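Local coordinates for protein proteasome chaperone 3 (Saccharomyces cerevisiae, PDB 2Z5B) that pairs with its partner Poc4 in a heterodimeric chaperone that binds proteasome precursors and facilitates alpha-ring formation during 20S proteasome assembly, at residues Tyr4-Leu10 with Asn24-Gln30; Leu119-Ile124 with Ile173-Ala178. Numbering follows the deposited sequence.

Contact 1. Residues Tyr4-Leu10 with Asn24-Gln30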
ATOM      1  N   TYR B   4      -8.117   7.006  -2.353  1.00 32.65           N
ATOM      2  CA  TYR B   4      -8.429   7.026  -3.774  1.00 32.28           C
ATOM      3  C   TYR B   4      -8.563   5.585  -4.231  1.00 31.41           C
ATOM      4  O   TYR B   4      -7.864   4.704  -3.717  1.00 29.64           O
ATOM      5  CB  TYR B   4      -7.321   7.717  -4.575  1.00 32.63           C
ATOM      6  CG  TYR B   4      -7.005   9.115  -4.091  1.00 34.53           C
ATOM      7  CD1 TYR B   4      -7.689  10.224  -4.596  1.00 34.43           C
ATOM      8  CD2 TYR B   4      -6.024   9.326  -3.110  1.00 31.93           C
ATOM      9  CE1 TYR B   4      -7.393  11.511  -4.136  1.00 36.05           C
ATOM     10  CE2 TYR B   4      -5.727  10.590  -2.653  1.00 32.88           C
ATOM     11  CZ  TYR B   4      -6.418  11.678  -3.163  1.00 34.33           C
ATOM     12  OH  TYR B   4      -6.122  12.950  -2.707  1.00 37.18           O
ATOM     13  N   GLU B   5      -9.472   5.327  -5.166  1.00 30.74           N
ATOM     14  CA  GLU B   5      -9.660   3.954  -5.666  1.00 30.84           C
ATOM     15  C   GLU B   5     -10.287   3.909  -7.051  1.00 30.33           C
ATOM     16  O   GLU B   5     -10.918   4.879  -7.492  1.00 29.08           O
ATOM     17  CB  GLU B   5     -10.499   3.114  -4.695  1.00 31.24           C
ATOM     18  CG  GLU B   5     -11.995   3.348  -4.837  1.00 32.52           C
ATOM     19  CD  GLU B   5     -12.835   2.597  -3.827  1.00 33.19           C
ATOM     20  OE1 GLU B   5     -12.450   1.489  -3.391  1.00 31.36           O
ATOM     21  OE2 GLU B   5     -13.920   3.122  -3.487  1.00 37.49           O
ATOM     22  N   PHE B   6     -10.124   2.765  -7.716  1.00 30.34           N
ATOM     23  CA  PHE B   6     -10.633   2.548  -9.083  1.00 30.44           C
ATOM     24  C   PHE B   6     -10.735   1.057  -9.297  1.00 31.06           C
ATOM     25  O   PHE B   6      -9.783   0.310  -9.026  1.00 30.81           O
ATOM     26  CB  PHE B   6      -9.681   3.146 -10.131  1.00 30.00           C
ATOM     27  CG  PHE B   6     -10.276   3.261 -11.525  1.00 30.36           C
ATOM     28  CD1 PHE B   6     -11.039   4.373 -11.878  1.00 30.06           C
ATOM     29  CD2 PHE B   6     -10.043   2.277 -12.484  1.00 30.71           C
ATOM     30  CE1 PHE B   6     -11.582   4.491 -13.167  1.00 31.42           C
ATOM     31  CE2 PHE B   6     -10.565   2.389 -13.783  1.00 30.93           C
ATOM     32  CZ  PHE B   6     -11.345   3.507 -14.120  1.00 31.61           C
ATOM     33  N   GLN B   7     -11.893   0.628  -9.781  1.00 32.25           N
ATOM     34  CA  GLN B   7     -12.164  -0.777  -9.996  1.00 34.25           C
ATOM     35  C   GLN B   7     -12.585  -0.968 -11.442  1.00 35.33           C
ATOM     36  O   GLN B   7     -13.480  -0.276 -11.949  1.00 33.95           O
ATOM     37  CB  GLN B   7     -13.260  -1.275  -9.041  1.00 35.52           C
ATOM     38  CG  GLN B   7     -13.716  -2.722  -9.282  1.00 38.77           C
ATOM     39  CD  GLN B   7     -12.698  -3.776  -8.856  1.00 41.54           C
ATOM     40  OE1 GLN B   7     -12.508  -4.029  -7.663  1.00 44.92           O
ATOM     41  NE2 GLN B   7     -12.078  -4.435  -9.837  1.00 45.36           N
ATOM     42  N   THR B   8     -11.916  -1.901 -12.104  1.00 36.41           N
ATOM     43  CA  THR B   8     -12.269  -2.270 -13.455  1.00 38.23           C
ATOM     44  C   THR B   8     -11.901  -3.728 -13.698  1.00 39.38           C
ATOM     45  O   THR B   8     -11.776  -4.503 -12.745  1.00 39.36           O
ATOM     46  CB  THR B   8     -11.635  -1.304 -14.504  1.00 38.15           C
ATOM     47  OG1 THR B   8     -12.049  -1.697 -15.817  1.00 38.71           O
ATOM     48  CG2 THR B   8     -10.112  -1.307 -14.396  1.00 38.57           C
ATOM     49  N   HIS B   9     -11.764  -4.095 -14.970  1.00 40.93           N
ATOM     50  CA  HIS B   9     -11.362  -5.432 -15.386  1.00 42.99           C
ATOM     51  C   HIS B   9     -10.272  -5.287 -16.433  1.00 44.35           C
ATOM     52  O   HIS B   9     -10.304  -4.347 -17.219  1.00 44.44           O
ATOM     53  CB  HIS B   9     -12.565  -6.192 -15.971  1.00 42.91           C
ATOM     54  CG  HIS B   9     -13.660  -6.439 -14.977  1.00 43.36           C
ATOM     55  ND1 HIS B   9     -14.557  -5.462 -14.601  1.00 44.26           N
ATOM     56  CD2 HIS B   9     -13.991  -7.546 -14.273  1.00 43.03           C
ATOM     57  CE1 HIS B   9     -15.397  -5.959 -13.710  1.00 44.93           C
ATOM     58  NE2 HIS B   9     -15.074  -7.221 -13.493  1.00 44.71           N
ATOM     59  N   LEU B  10      -9.287  -6.182 -16.434  1.00 46.34           N
ATOM     60  CA  LEU B  10      -8.269  -6.139 -17.487  1.00 48.69           C
ATOM     61  C   LEU B  10      -8.922  -6.388 -18.857  1.00 50.19           C
ATOM     62  O   LEU B  10      -9.861  -7.185 -18.956  1.00 50.40           O
ATOM     63  CB  LEU B  10      -7.133  -7.135 -17.214  1.00 48.94           C
ATOM     64  CG  LEU B  10      -6.057  -6.750 -16.198  1.00 48.38           C
ATOM     65  CD1 LEU B  10      -5.041  -7.872 -16.064  1.00 48.96           C
ATOM     66  CD2 LEU B  10      -5.357  -5.453 -16.585  1.00 49.16           C
ATOM     67  N   ASN B  24     -12.897 -11.956 -17.695  1.00 55.74           N
ATOM     68  CA  ASN B  24     -12.101 -10.778 -17.367  1.00 54.56           C
ATOM     69  C   ASN B  24     -11.788 -10.676 -15.876  1.00 53.12           C
ATOM     70  O   ASN B  24     -12.686 -10.690 -15.032  1.00 53.32           O
ATOM     71  CB  ASN B  24     -12.767  -9.504 -17.896  1.00 55.03           C
ATOM     72  CG  ASN B  24     -12.360  -9.177 -19.336  1.00 56.77           C
ATOM     73  OD1 ASN B  24     -12.390  -8.014 -19.746  1.00 58.48           O
ATOM     74  ND2 ASN B  24     -11.971 -10.202 -20.102  1.00 57.77           N
ATOM     75  N   LYS B  25     -10.497 -10.614 -15.573  1.00 51.21           N
ATOM     76  CA  LYS B  25      -9.995 -10.516 -14.208  1.00 49.08           C
ATOM     77  C   LYS B  25     -10.215  -9.103 -13.663  1.00 47.12           C
ATOM     78  O   LYS B  25     -10.007  -8.127 -14.376  1.00 46.73           O
ATOM     79  CB  LYS B  25      -8.507 -10.872 -14.198  1.00 49.55           C
ATOM     80  CG  LYS B  25      -8.200 -12.346 -14.471  1.00 50.76           C
ATOM     81  CD  LYS B  25      -6.805 -12.540 -15.071  1.00 52.99           C
ATOM     82  CE  LYS B  25      -6.846 -12.836 -16.579  1.00 54.22           C
ATOM     83  NZ  LYS B  25      -7.235 -11.663 -17.438  1.00 55.03           N
ATOM     84  N   GLU B  26     -10.634  -8.996 -12.405  1.00 44.87           N
ATOM     85  CA  GLU B  26     -10.889  -7.695 -11.794  1.00 42.76           C
ATOM     86  C   GLU B  26      -9.570  -7.003 -11.447  1.00 41.12           C
ATOM     87  O   GLU B  26      -8.698  -7.600 -10.808  1.00 41.08           O
ATOM     88  CB  GLU B  26     -11.751  -7.834 -10.529  1.00 43.07           C
ATOM     89  CG  GLU B  26     -13.166  -8.390 -10.758  1.00 42.89           C
ATOM     90  CD  GLU B  26     -13.976  -8.461  -9.482  1.00 43.55           C
ATOM     91  OE1 GLU B  26     -13.441  -8.082  -8.413  1.00 44.44           O
ATOM     92  OE2 GLU B  26     -15.152  -8.893  -9.540  1.00 44.36           O
ATOM     93  N   LEU B  27      -9.420  -5.756 -11.880  1.00 39.09           N
ATOM     94  CA  LEU B  27      -8.262  -4.955 -11.483  1.00 37.64           C
ATOM     95  C   LEU B  27      -8.732  -3.892 -10.513  1.00 35.83           C
ATOM     96  O   LEU B  27      -9.664  -3.139 -10.810  1.00 35.80           O
ATOM     97  CB  LEU B  27      -7.545  -4.314 -12.684  1.00 37.60           C
ATOM     98  CG  LEU B  27      -6.197  -3.633 -12.368  1.00 38.80           C
ATOM     99  CD1 LEU B  27      -5.091  -4.662 -12.188  1.00 40.11           C
ATOM    100  CD2 LEU B  27      -5.786  -2.600 -13.422  1.00 38.44           C
ATOM    101  N   TYR B  28      -8.101  -3.857  -9.343  1.00 34.49           N
ATOM    102  CA  TYR B  28      -8.456  -2.892  -8.298  1.00 32.55           C
ATOM    103  C   TYR B  28      -7.246  -2.088  -7.861  1.00 31.29           C
ATOM    104  O   TYR B  28      -6.211  -2.644  -7.478  1.00 30.25           O
ATOM    105  CB  TYR B  28      -9.094  -3.576  -7.089  1.00 33.25           C
ATOM    106  CG  TYR B  28      -9.450  -2.599  -5.986  1.00 33.45           C
ATOM    107  CD1 TYR B  28     -10.551  -1.743  -6.111  1.00 33.71           C
ATOM    108  CD2 TYR B  28      -8.675  -2.519  -4.823  1.00 33.26           C
ATOM    109  CE1 TYR B  28     -10.869  -0.832  -5.097  1.00 31.72           C
ATOM    110  CE2 TYR B  28      -8.985  -1.620  -3.818  1.00 32.79           C
ATOM    111  CZ  TYR B  28     -10.075  -0.778  -3.969  1.00 33.81           C
ATOM    112  OH  TYR B  28     -10.381   0.117  -2.978  1.00 33.99           O
ATOM    113  N   VAL B  29      -7.378  -0.772  -7.964  1.00 29.36           N
ATOM    114  CA  VAL B  29      -6.317   0.122  -7.571  1.00 28.69           C
ATOM    115  C   VAL B  29      -6.827   0.968  -6.421  1.00 27.93           C
ATOM    116  O   VAL B  29      -8.004   1.386  -6.402  1.00 25.68           O
ATOM    117  CB  VAL B  29      -5.836   0.962  -8.748  1.00 29.57           C
ATOM    118  CG1 VAL B  29      -4.709   1.834  -8.340  1.00 31.02           C
ATOM    119  CG2 VAL B  29      -5.361   0.031  -9.899  1.00 30.76           C
ATOM    120  N   GLN B  30      -5.957   1.175  -5.435  1.00 26.93           N
ATOM    121  CA  GLN B  30      -6.272   2.075  -4.318  1.00 26.00           C
ATOM    122  C   GLN B  30      -4.993   2.755  -3.864  1.00 25.81           C
ATOM    123  O   GLN B  30      -3.881   2.181  -3.957  1.00 25.18           O
ATOM    124  CB  GLN B  30      -6.955   1.325  -3.169  1.00 26.10           C
ATOM    125  CG  GLN B  30      -7.432   2.227  -1.981  1.00 25.75           C
ATOM    126  CD  GLN B  30      -6.315   2.603  -1.018  1.00 26.65           C
ATOM    127  OE1 GLN B  30      -5.251   1.977  -1.002  1.00 26.14           O
ATOM    128  NE2 GLN B  30      -6.546   3.633  -0.216  1.00 28.26           N
TER
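Asn24 and Lys25 lead into the strand, and the Lys25 carbonyl takes the first backbone bond, from Leu10 N to Lys25 O at 2.9 Å. Glu26 lies opposite His9 in a non-hydrogen-bonded antiparallel pair, its CG 3.5 Å from His9 NE2; its carboxylate turns instead to the backbone of Leu5 of the YPL144W chain. At Leu27 the backbone bonds in both directions, Thr8 N to Leu27 O at 2.9 Å and Leu27 N to Thr8 O at 2.8 Å, while Leu27 CD2 meets Leu10 CD2 at 4.3 Å. Tyr28 faces Gln7 across a non-hydrogen-bonded pair and reaches diagonally to Glu5, Tyr28 OH donating to Glu5 OE1 at 2.5 Å, a short distance to treat with caution because the hydroxyl is less surely placed. Val29 repeats the two-way bonding with Phe6: Phe6 N to Val29 O is 2.9 Å and Val29 N to Phe6 O 2.8 Å. Gln30 closes the ladder beside Glu5, their CA atoms 4.1 Å apart, with its amide held by Ser3, Thr32 and Gln41. Strand 3-9 is outermost in this chain's sheet. Phe6, Thr8 and Val29 pack on helix 162-176, and Leu27, on the same face, on Ile42 and Ile149; Glu5, Gln7, Glu26, Tyr28 and Gln30 meet the YPL144W chain, so the other, largely polar face belongs to the heterodimer interface.

Contact 2. Residues Leu119-Ile124 with Ile173-Ala178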
ATOM      1  N   LEU B 119       4.457   8.946 -13.470  1.00 38.29           N
ATOM      2  CA  LEU B 119       3.063   9.374 -13.602  1.00 38.24           C
ATOM      3  C   LEU B 119       2.679  10.247 -12.405  1.00 38.36           C
ATOM      4  O   LEU B 119       2.142  11.355 -12.554  1.00 37.98           O
ATOM      5  CB  LEU B 119       2.133   8.149 -13.729  1.00 37.95           C
ATOM      6  CG  LEU B 119       0.642   8.411 -13.985  1.00 38.10           C
ATOM      7  CD1 LEU B 119       0.405   8.992 -15.375  1.00 39.09           C
ATOM      8  CD2 LEU B 119      -0.168   7.142 -13.795  1.00 38.12           C
ATOM      9  N   TYR B 120       2.983   9.749 -11.211  1.00 39.22           N
ATOM     10  CA  TYR B 120       2.725  10.506  -9.985  1.00 39.69           C
ATOM     11  C   TYR B 120       3.417  11.871  -9.961  1.00 41.03           C
ATOM     12  O   TYR B 120       2.773  12.879  -9.683  1.00 41.14           O
ATOM     13  CB  TYR B 120       3.071   9.668  -8.753  1.00 38.66           C
ATOM     14  CG  TYR B 120       1.891   8.869  -8.273  1.00 36.99           C
ATOM     15  CD1 TYR B 120       0.907   9.460  -7.470  1.00 35.98           C
ATOM     16  CD2 TYR B 120       1.729   7.543  -8.651  1.00 34.72           C
ATOM     17  CE1 TYR B 120      -0.206   8.732  -7.037  1.00 35.97           C
ATOM     18  CE2 TYR B 120       0.625   6.808  -8.224  1.00 35.58           C
ATOM     19  CZ  TYR B 120      -0.328   7.404  -7.419  1.00 35.17           C
ATOM     20  OH  TYR B 120      -1.402   6.666  -7.013  1.00 35.64           O
ATOM     21  N   ARG B 121       4.706  11.899 -10.301  1.00 43.02           N
ATOM     22  CA  ARG B 121       5.502  13.140 -10.290  1.00 45.11           C
ATOM     23  C   ARG B 121       5.076  14.197 -11.311  1.00 45.83           C
ATOM     24  O   ARG B 121       4.928  15.369 -10.969  1.00 46.23           O
ATOM     25  CB  ARG B 121       6.991  12.840 -10.466  1.00 45.36           C
ATOM     26  CG  ARG B 121       7.535  11.872  -9.434  1.00 48.59           C
ATOM     27  CD  ARG B 121       9.020  12.025  -9.227  1.00 52.21           C
ATOM     28  NE  ARG B 121       9.360  13.230  -8.475  1.00 55.02           N
ATOM     29  CZ  ARG B 121      10.590  13.526  -8.068  1.00 56.95           C
ATOM     30  NH1 ARG B 121      11.601  12.699  -8.332  1.00 57.02           N
ATOM     31  NH2 ARG B 121      10.810  14.645  -7.389  1.00 58.36           N
ATOM     32  N   ARG B 122       4.886  13.777 -12.556  1.00 46.88           N
ATOM     33  CA  ARG B 122       4.679  14.711 -13.661  1.00 47.99           C
ATOM     34  C   ARG B 122       3.208  15.046 -13.911  1.00 48.03           C
ATOM     35  O   ARG B 122       2.883  16.136 -14.393  1.00 48.09           O
ATOM     36  CB  ARG B 122       5.329  14.166 -14.938  1.00 47.82           C
ATOM     37  CG  ARG B 122       6.807  13.780 -14.774  1.00 48.85           C
ATOM     38  CD  ARG B 122       7.477  13.471 -16.108  1.00 49.50           C
ATOM     39  NE  ARG B 122       6.917  12.290 -16.773  1.00 52.93           N
ATOM     40  CZ  ARG B 122       7.626  11.261 -17.237  1.00 53.72           C
ATOM     41  NH1 ARG B 122       8.948  11.244 -17.132  1.00 54.97           N
ATOM     42  NH2 ARG B 122       7.011  10.240 -17.818  1.00 54.09           N
ATOM     43  N   VAL B 123       2.320  14.114 -13.573  1.00 48.18           N
ATOM     44  CA  VAL B 123       0.899  14.245 -13.891  1.00 47.84           C
ATOM     45  C   VAL B 123       0.005  14.366 -12.650  1.00 48.04           C
ATOM     46  O   VAL B 123      -0.611  15.412 -12.433  1.00 48.29           O
ATOM     47  CB  VAL B 123       0.419  13.081 -14.800  1.00 47.87           C
ATOM     48  CG1 VAL B 123      -1.091  13.154 -15.061  1.00 48.10           C
ATOM     49  CG2 VAL B 123       1.195  13.069 -16.108  1.00 47.73           C
ATOM     50  N   ILE B 124      -0.057  13.312 -11.837  1.00 47.56           N
ATOM     51  CA  ILE B 124      -1.045  13.225 -10.754  1.00 47.77           C
ATOM     52  C   ILE B 124      -0.854  14.300  -9.686  1.00 48.82           C
ATOM     53  O   ILE B 124      -1.802  14.984  -9.300  1.00 48.96           O
ATOM     54  CB  ILE B 124      -1.073  11.807 -10.120  1.00 47.24           C
ATOM     55  CG1 ILE B 124      -1.529  10.789 -11.168  1.00 45.68           C
ATOM     56  CG2 ILE B 124      -1.991  11.778  -8.901  1.00 45.59           C
ATOM     57  CD1 ILE B 124      -0.950   9.426 -10.979  1.00 45.81           C
ATOM     58  N   ILE B 173      -4.681   4.211 -12.940  1.00 33.55           N
ATOM     59  CA  ILE B 173      -4.111   4.978 -11.833  1.00 33.76           C
ATOM     60  C   ILE B 173      -4.431   6.461 -11.991  1.00 35.32           C
ATOM     61  O   ILE B 173      -4.846   7.107 -11.023  1.00 34.76           O
ATOM     62  CB  ILE B 173      -2.589   4.716 -11.680  1.00 33.69           C
ATOM     63  CG1 ILE B 173      -2.351   3.264 -11.238  1.00 32.70           C
ATOM     64  CG2 ILE B 173      -1.953   5.708 -10.694  1.00 32.60           C
ATOM     65  CD1 ILE B 173      -0.963   2.713 -11.535  1.00 31.98           C
ATOM     66  N   LYS B 174      -4.275   6.978 -13.214  1.00 36.40           N
ATOM     67  CA  LYS B 174      -4.667   8.351 -13.566  1.00 38.48           C
ATOM     68  C   LYS B 174      -6.178   8.605 -13.417  1.00 38.61           C
ATOM     69  O   LYS B 174      -6.583   9.674 -12.954  1.00 39.33           O
ATOM     70  CB  LYS B 174      -4.202   8.700 -14.994  1.00 38.46           C
ATOM     71  CG  LYS B 174      -4.465  10.158 -15.427  1.00 40.23           C
ATOM     72  CD  LYS B 174      -3.759  10.498 -16.744  1.00 41.43           C
ATOM     73  CE  LYS B 174      -4.335  11.759 -17.377  1.00 44.27           C
ATOM     74  NZ  LYS B 174      -5.704  11.527 -17.935  1.00 48.79           N
ATOM     75  N   ASP B 175      -7.001   7.624 -13.796  1.00 38.26           N
ATOM     76  CA  ASP B 175      -8.455   7.754 -13.726  1.00 38.21           C
ATOM     77  C   ASP B 175      -8.970   7.747 -12.287  1.00 37.82           C
ATOM     78  O   ASP B 175     -10.014   8.326 -11.983  1.00 37.86           O
ATOM     79  CB  ASP B 175      -9.147   6.683 -14.567  1.00 38.87           C
ATOM     80  CG  ASP B 175      -9.081   6.973 -16.052  1.00 39.92           C
ATOM     81  OD1 ASP B 175      -8.791   8.133 -16.436  1.00 42.71           O
ATOM     82  OD2 ASP B 175      -9.327   6.040 -16.841  1.00 40.92           O
ATOM     83  N   MET B 176      -8.201   7.126 -11.403  1.00 37.35           N
ATOM     84  CA  MET B 176      -8.409   7.217  -9.978  1.00 37.08           C
ATOM     85  C   MET B 176      -8.380   8.682  -9.509  1.00 38.21           C
ATOM     86  O   MET B 176      -9.133   9.052  -8.605  1.00 38.45           O
ATOM     87  CB  MET B 176      -7.312   6.401  -9.285  1.00 37.69           C
ATOM     88  CG  MET B 176      -7.468   6.213  -7.810  1.00 35.42           C
ATOM     89  SD  MET B 176      -6.537   4.771  -7.252  1.00 34.05           S
ATOM     90  CE  MET B 176      -4.853   5.322  -7.385  1.00 28.90           C
ATOM     91  N   TYR B 177      -7.571   9.495 -10.203  1.00 39.00           N
ATOM     92  CA  TYR B 177      -6.967  10.784  -9.751  1.00 40.02           C
ATOM     93  C   TYR B 177      -5.840  10.474  -8.736  1.00 39.76           C
ATOM     94  O   TYR B 177      -5.713  11.083  -7.666  1.00 40.16           O
ATOM     95  CB  TYR B 177      -8.023  11.777  -9.270  1.00 41.99           C
ATOM     96  CG  TYR B 177      -9.062  12.123 -10.340  1.00 42.78           C
ATOM     97  CD1 TYR B 177      -9.118  11.413 -11.543  1.00 42.43           C
ATOM     98  CD2 TYR B 177     -10.023  13.108 -10.121  1.00 45.66           C
ATOM     99  CE1 TYR B 177     -10.074  11.700 -12.520  1.00 45.46           C
ATOM    100  CE2 TYR B 177     -11.005  13.396 -11.100  1.00 45.47           C
ATOM    101  CZ  TYR B 177     -11.008  12.689 -12.289  1.00 44.63           C
ATOM    102  OH  TYR B 177     -11.952  12.957 -13.267  1.00 47.31           O
ATOM    103  N   ALA B 178      -5.021   9.506  -9.133  1.00 38.63           N
ATOM    104  CA  ALA B 178      -4.222   8.650  -8.235  1.00 37.88           C
ATOM    105  C   ALA B 178      -4.075   9.013  -6.760  1.00 37.67           C
ATOM    106  O   ALA B 178      -4.594  10.033  -6.304  1.00 38.04           O
ATOM    107  CB  ALA B 178      -2.896   8.417  -8.831  1.00 38.89           C
TER
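A wider, pi-type turn ends helix 109-124: Leu119 O accepts from both Val123 N, at 2.9 Å, and Ile124 N, at 3.0 Å. The side chains of Leu119, Tyr120, Val123 and Ile124 from this last part of the helix meet the end of helix 162-176. Ile173 is the common partner of Leu119, Tyr120 and Ile124, its CG2 lying 3.9 Å from Leu119 CD2, 3.7 Å from Tyr120 CE2 and 3.9 Å from Ile124 CD1. Further out, Val123 CG1 rests 4.1 Å from Lys174 CD, so the aliphatic part of the lysine covers the margin of the apolar patch while its amine leads away.

The second helix ends in a Schellman motif. Tyr177 takes a positive phi of 73°, and Tyr177 N bonds to Lys174 O at 2.9 Å. Ala178 N bonds weakly to Ile173 O at 3.1 Å. The Tyr177 CA-to-CB bond points away from the other helix and that of Ala178 toward it, the CA atoms of Ala178 and Ile124 standing 6.1 Å apart, although the fine positioning of this last modelled residue is uncertain. Tyr120 OH lies 3.7 Å from Met176 CE, and the hydroxyl is buried without a polar partner in the model.

Beneath the pair, Tyr120, Ile173 and Met176 all touch Leu40 of strand 38-44, and Tyr120 and Met176 also reach strand 26-33. The two helix ends pack side by side on one face of the mixed sheet, as in a two-layer alpha/beta fold.

Contact 1 forms the hairpin at one edge of the sheet within this chain and contact 2 the join between two helices lying on it; their centres are about 15 Å apart, yet they touch directly. The C-terminal part of 173-178 bridges them: Met176 CG is 3.4 Å from Glu5 N and 3.6 Å from Tyr4 CB, Asp175 CB lies 3.6 Å from Phe6 CE1, and Ala178 O is 3.4 Å from Tyr4 CG. Along the chain the hairpin closes before the helix pair begins. Their outward relations differ, since the polar face of contact 1 meets the YPL144W chain, whereas no other protein chain of the heterodimer touches contact 2.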